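Local coordinates for protein isoprenyl transferase (Helicobacter pylori, PDB 2D2R) that probably condenses isopentenyl diphosphate with allylic pyrophosphates to build undecaprenyl pyrophosphate, using magnesium, and works as a homodimer, at residues R106-F114 with L141-R151. Sequence-based numbering, arbitrary orientation.
Sequences RAIGDLEGF and LNYGSKNELSR
At one margin of the parallel sheet, the C-terminal end of outermost strand 104-108 and the turn after it meet the link from neighbouring strand 136-140 to helix 145-158. I108 and L141 join the backbones, L141 N donating to I108 O at 2.7 Å. Beyond this bond G109 CA comes within 3.2 Å of L141 O in a CA-H...O contact. D110 and N142 then pair reciprocally: D110 N binds N142 O at 3.1 Å, and N142 ND2 returns a 2.8 Å bond to D110 O, which also accepts G113 N. The extended chi1 of N142 (-174°) carries its amide alongside D110, the amide plane nearly parallel (9°) to that of the carboxylate. F114 CZ touches both L141 CB, at the ring edge, and N142 CB. I108 CG1 packs on Y143 CD1 at 3.8 Å, while Y143 OH donates to E148 OE1. From the helix, R151 lays a guanidinium face over the G109-D110 backbone, and its NH2 forms a salt bridge with D179 OD1, the same oxygen that accepts a hydrogen bond from G109 N. The turn is thus fixed chiefly through its backbone; the nearby charges of D110 and R151, which form no salt bridge, probably add a weak attraction.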
ATOM      1  N   ARG A 106       9.967  17.207 -10.007  1.00 37.24           N
ATOM      2  CA  ARG A 106      10.773  16.243  -9.292  1.00 37.69           C
ATOM      3  C   ARG A 106      10.563  14.856  -9.881  1.00 34.94           C
ATOM      4  O   ARG A 106       9.457  14.516 -10.253  1.00 37.11           O
ATOM      5  CB  ARG A 106      10.396  16.267  -7.813  1.00 40.47           C
ATOM      6  CG  ARG A 106      11.421  15.642  -6.887  1.00 44.83           C
ATOM      7  CD  ARG A 106      11.367  16.326  -5.489  1.00 47.24           C
ATOM      8  NE  ARG A 106      11.808  15.395  -4.460  1.00 48.23           N
ATOM      9  CZ  ARG A 106      11.821  15.657  -3.157  1.00 49.62           C
ATOM     10  NH1 ARG A 106      11.427  16.839  -2.703  1.00 48.12           N
ATOM     11  NH2 ARG A 106      12.203  14.715  -2.302  1.00 49.51           N
ATOM     12  N   ALA A 107      11.646  14.105 -10.029  1.00 32.78           N
ATOM     13  CA  ALA A 107      11.603  12.729 -10.515  1.00 31.67           C
ATOM     14  C   ALA A 107      11.939  11.787  -9.358  1.00 29.53           C
ATOM     15  O   ALA A 107      12.806  12.111  -8.523  1.00 28.39           O
ATOM     16  CB  ALA A 107      12.656  12.520 -11.618  1.00 29.81           C
ATOM     17  N   ILE A 108      11.251  10.636  -9.308  1.00 28.59           N
ATOM     18  CA  ILE A 108      11.528   9.604  -8.329  1.00 26.17           C
ATOM     19  C   ILE A 108      11.588   8.300  -9.090  1.00 25.74           C
ATOM     20  O   ILE A 108      10.978   8.138 -10.148  1.00 26.23           O
ATOM     21  CB  ILE A 108      10.460   9.544  -7.171  1.00 25.09           C
ATOM     22  CG1 ILE A 108       9.060   9.203  -7.677  1.00 23.72           C
ATOM     23  CG2 ILE A 108      10.459  10.883  -6.432  1.00 25.98           C
ATOM     24  CD1 ILE A 108       8.002   9.130  -6.532  1.00 25.31           C
ATOM     25  N   GLY A 109      12.374   7.375  -8.581  1.00 25.14           N
ATOM     26  CA  GLY A 109      12.534   6.117  -9.258  1.00 26.38           C
ATOM     27  C   GLY A 109      14.018   5.887  -9.300  1.00 29.76           C
ATOM     28  O   GLY A 109      14.785   6.707  -8.787  1.00 30.01           O
ATOM     29  N   ASP A 110      14.421   4.776  -9.889  1.00 31.44           N
ATOM     30  CA  ASP A 110      15.821   4.428 -10.031  1.00 33.54           C
ATOM     31  C   ASP A 110      16.426   5.117 -11.284  1.00 36.60           C
ATOM     32  O   ASP A 110      16.484   4.496 -12.353  1.00 34.83           O
ATOM     33  CB  ASP A 110      15.915   2.932 -10.222  1.00 34.49           C
ATOM     34  CG  ASP A 110      17.321   2.414 -10.107  1.00 35.89           C
ATOM     35  OD1 ASP A 110      18.296   3.216 -10.045  1.00 37.87           O
ATOM     36  OD2 ASP A 110      17.433   1.172 -10.095  1.00 36.16           O
ATOM     37  N   LEU A 111      16.877   6.355 -11.131  1.00 39.06           N
ATOM     38  CA  LEU A 111      17.437   7.116 -12.246  1.00 43.24           C
ATOM     39  C   LEU A 111      18.793   6.607 -12.742  1.00 45.29           C
ATOM     40  O   LEU A 111      19.220   6.945 -13.845  1.00 44.63           O
ATOM     41  CB  LEU A 111      17.540   8.582 -11.853  1.00 43.36           C
ATOM     42  CG  LEU A 111      16.263   9.060 -11.151  1.00 45.18           C
ATOM     43  CD1 LEU A 111      16.276  10.600 -11.042  1.00 44.88           C
ATOM     44  CD2 LEU A 111      15.011   8.585 -11.919  1.00 43.87           C
ATOM     45  N   GLU A 112      19.444   5.793 -11.915  1.00 47.44           N
ATOM     46  CA  GLU A 112      20.734   5.195 -12.222  1.00 50.13           C
ATOM     47  C   GLU A 112      20.610   4.315 -13.463  1.00 49.96           C
ATOM     48  O   GLU A 112      21.571   4.083 -14.185  1.00 50.63           O
ATOM     49  CB  GLU A 112      21.197   4.356 -11.030  1.00 51.99           C
ATOM     50  CG  GLU A 112      22.619   3.815 -11.145  1.00 55.20           C
ATOM     51  CD  GLU A 112      23.100   3.141  -9.867  1.00 56.11           C
ATOM     52  OE1 GLU A 112      22.798   1.936  -9.664  1.00 56.28           O
ATOM     53  OE2 GLU A 112      23.772   3.831  -9.061  1.00 56.96           O
ATOM     54  N   GLY A 113      19.415   3.816 -13.706  1.00 49.92           N
ATOM     55  CA  GLY A 113      19.231   2.988 -14.873  1.00 50.61           C
ATOM     56  C   GLY A 113      18.891   3.798 -16.113  1.00 50.75           C
ATOM     57  O   GLY A 113      18.303   3.257 -17.051  1.00 50.78           O
ATOM     58  N   PHE A 114      19.240   5.089 -16.120  1.00 50.55           N
ATOM     59  CA  PHE A 114      18.967   5.950 -17.277  1.00 50.46           C
ATOM     60  C   PHE A 114      20.181   6.297 -18.118  1.00 50.29           C
ATOM     61  O   PHE A 114      21.327   6.202 -17.659  1.00 50.09           O
ATOM     62  CB  PHE A 114      18.309   7.260 -16.846  1.00 49.71           C
ATOM     63  CG  PHE A 114      16.886   7.099 -16.412  1.00 51.03           C
ATOM     64  CD1 PHE A 114      16.105   6.073 -16.927  1.00 50.89           C
ATOM     65  CD2 PHE A 114      16.318   7.974 -15.501  1.00 51.24           C
ATOM     66  CE1 PHE A 114      14.781   5.924 -16.532  1.00 52.28           C
ATOM     67  CE2 PHE A 114      14.991   7.827 -15.104  1.00 51.65           C
ATOM     68  CZ  PHE A 114      14.226   6.808 -15.615  1.00 50.44           C
ATOM     69  N   LEU A 141       9.538   7.599 -12.373  1.00 27.69           N
ATOM     70  CA  LEU A 141      10.188   7.078 -13.556  1.00 27.46           C
ATOM     71  C   LEU A 141      11.063   5.900 -13.249  1.00 27.17           C
ATOM     72  O   LEU A 141      11.990   5.988 -12.452  1.00 28.80           O
ATOM     73  CB  LEU A 141      11.024   8.203 -14.191  1.00 30.40           C
ATOM     74  CG  LEU A 141      10.200   9.429 -14.562  1.00 29.96           C
ATOM     75  CD1 LEU A 141      11.156  10.636 -14.825  1.00 34.80           C
ATOM     76  CD2 LEU A 141       9.360   9.142 -15.831  1.00 31.30           C
ATOM     77  N   ASN A 142      10.796   4.777 -13.911  1.00 26.66           N
ATOM     78  CA  ASN A 142      11.528   3.530 -13.630  1.00 27.65           C
ATOM     79  C   ASN A 142      11.408   3.365 -12.106  1.00 26.28           C
ATOM     80  O   ASN A 142      12.370   3.057 -11.417  1.00 24.45           O
ATOM     81  CB  ASN A 142      13.010   3.627 -13.998  1.00 28.65           C
ATOM     82  CG  ASN A 142      13.725   2.342 -13.846  1.00 28.36           C
ATOM     83  OD1 ASN A 142      13.140   1.248 -14.007  1.00 34.39           O
ATOM     84  ND2 ASN A 142      15.023   2.421 -13.535  1.00 30.86           N
ATOM     85  N   TYR A 143      10.196   3.572 -11.630  1.00 25.41           N
ATOM     86  CA  TYR A 143       9.902   3.533 -10.189  1.00 23.86           C
ATOM     87  C   TYR A 143       9.253   2.271  -9.652  1.00 25.18           C
ATOM     88  O   TYR A 143       8.326   1.724 -10.259  1.00 20.84           O
ATOM     89  CB  TYR A 143       8.972   4.697  -9.830  1.00 22.37           C
ATOM     90  CG  TYR A 143       8.615   4.727  -8.356  1.00 24.15           C
ATOM     91  CD1 TYR A 143       9.423   5.403  -7.423  1.00 23.95           C
ATOM     92  CD2 TYR A 143       7.536   3.979  -7.871  1.00 25.19           C
ATOM     93  CE1 TYR A 143       9.145   5.320  -6.011  1.00 26.48           C
ATOM     94  CE2 TYR A 143       7.262   3.888  -6.489  1.00 24.35           C
ATOM     95  CZ  TYR A 143       8.050   4.543  -5.564  1.00 26.23           C
ATOM     96  OH  TYR A 143       7.754   4.385  -4.194  1.00 22.50           O
ATOM     97  N   GLY A 144       9.724   1.853  -8.467  1.00 23.82           N
ATOM     98  CA  GLY A 144       9.122   0.708  -7.808  1.00 23.82           C
ATOM     99  C   GLY A 144       9.307   0.975  -6.327  1.00 22.47           C
ATOM    100  O   GLY A 144      10.387   1.369  -5.938  1.00 23.24           O
ATOM    101  N   SER A 145       8.277   0.759  -5.512  1.00 22.32           N
ATOM    102  CA  SER A 145       8.380   1.004  -4.075  1.00 21.53           C
ATOM    103  C   SER A 145       9.359   0.105  -3.368  1.00 20.36           C
ATOM    104  O   SER A 145      10.159   0.564  -2.558  1.00 20.41           O
ATOM    105  CB  SER A 145       6.945   0.908  -3.501  1.00 21.24           C
ATOM    106  OG  SER A 145       6.899   1.407  -2.230  1.00 22.95           O
ATOM    107  N   LYS A 146       9.330  -1.203  -3.639  1.00 21.66           N
ATOM    108  CA  LYS A 146      10.295  -2.045  -2.985  1.00 21.58           C
ATOM    109  C   LYS A 146      11.697  -1.627  -3.345  1.00 23.88           C
ATOM    110  O   LYS A 146      12.583  -1.650  -2.508  1.00 25.23           O
ATOM    111  CB  LYS A 146      10.097  -3.511  -3.346  1.00 22.43           C
ATOM    112  CG  LYS A 146       8.884  -4.069  -2.709  1.00 24.74           C
ATOM    113  CD  LYS A 146       8.809  -5.583  -3.016  1.00 25.75           C
ATOM    114  CE  LYS A 146       7.592  -6.206  -2.257  1.00 28.55           C
ATOM    115  NZ  LYS A 146       7.617  -7.678  -2.436  1.00 28.22           N
ATOM    116  N   ASN A 147      11.917  -1.260  -4.606  1.00 23.67           N
ATOM    117  CA  ASN A 147      13.245  -0.803  -5.007  1.00 23.06           C
ATOM    118  C   ASN A 147      13.581   0.504  -4.311  1.00 22.91           C
ATOM    119  O   ASN A 147      14.689   0.679  -3.850  1.00 26.56           O
ATOM    120  CB  ASN A 147      13.308  -0.596  -6.555  1.00 24.51           C
ATOM    121  CG  ASN A 147      14.631   0.082  -6.995  1.00 24.82           C
ATOM    122  OD1 ASN A 147      15.657  -0.565  -7.114  1.00 32.25           O
ATOM    123  ND2 ASN A 147      14.593   1.356  -7.185  1.00 25.22           N
ATOM    124  N   GLU A 148      12.643   1.439  -4.226  1.00 24.27           N
ATOM    125  CA  GLU A 148      12.935   2.694  -3.531  1.00 23.84           C
ATOM    126  C   GLU A 148      13.364   2.422  -2.080  1.00 25.09           C
ATOM    127  O   GLU A 148      14.320   3.002  -1.580  1.00 21.51           O
ATOM    128  CB  GLU A 148      11.734   3.635  -3.526  1.00 25.32           C
ATOM    129  CG  GLU A 148      11.992   5.010  -2.846  1.00 24.96           C
ATOM    130  CD  GLU A 148      10.698   5.819  -2.625  1.00 26.59           C
ATOM    131  OE1 GLU A 148       9.575   5.216  -2.597  1.00 24.31           O
ATOM    132  OE2 GLU A 148      10.808   7.051  -2.474  1.00 26.28           O
ATOM    133  N   LEU A 149      12.656   1.524  -1.394  1.00 23.94           N
ATOM    134  CA  LEU A 149      13.013   1.211  -0.022  1.00 24.73           C
ATOM    135  C   LEU A 149      14.372   0.536   0.061  1.00 24.84           C
ATOM    136  O   LEU A 149      15.143   0.751   1.029  1.00 25.03           O
ATOM    137  CB  LEU A 149      11.918   0.342   0.627  1.00 21.08           C
ATOM    138  CG  LEU A 149      10.702   1.212   1.012  1.00 24.50           C
ATOM    139  CD1 LEU A 149       9.399   0.348   1.123  1.00 23.81           C
ATOM    140  CD2 LEU A 149      11.016   1.939   2.370  1.00 21.53           C
ATOM    141  N   SER A 150      14.682  -0.294  -0.939  1.00 27.08           N
ATOM    142  CA  SER A 150      15.963  -0.978  -0.981  1.00 27.66           C
ATOM    143  C   SER A 150      17.068   0.045  -1.119  1.00 27.81           C
ATOM    144  O   SER A 150      18.110  -0.106  -0.529  1.00 29.25           O
ATOM    145  CB  SER A 150      16.040  -1.905  -2.203  1.00 29.37           C
ATOM    146  OG  SER A 150      15.124  -2.966  -2.039  1.00 34.96           O
ATOM    147  N   ARG A 151      16.855   1.056  -1.959  1.00 27.03           N
ATOM    148  CA  ARG A 151      17.877   2.086  -2.160  1.00 25.76           C
ATOM    149  C   ARG A 151      17.978   2.948  -0.909  1.00 27.85           C
ATOM    150  O   ARG A 151      19.069   3.425  -0.566  1.00 28.19           O
ATOM    151  CB  ARG A 151      17.549   2.933  -3.402  1.00 24.32           C
ATOM    152  CG  ARG A 151      17.756   2.142  -4.696  1.00 24.75           C
ATOM    153  CD  ARG A 151      17.549   3.029  -5.979  1.00 24.82           C
ATOM    154  NE  ARG A 151      16.138   3.318  -6.288  1.00 25.78           N
ATOM    155  CZ  ARG A 151      15.517   4.473  -6.035  1.00 24.62           C
ATOM    156  NH1 ARG A 151      16.176   5.458  -5.470  1.00 25.78           N
ATOM    157  NH2 ARG A 151      14.216   4.650  -6.321  1.00 26.47           N
TER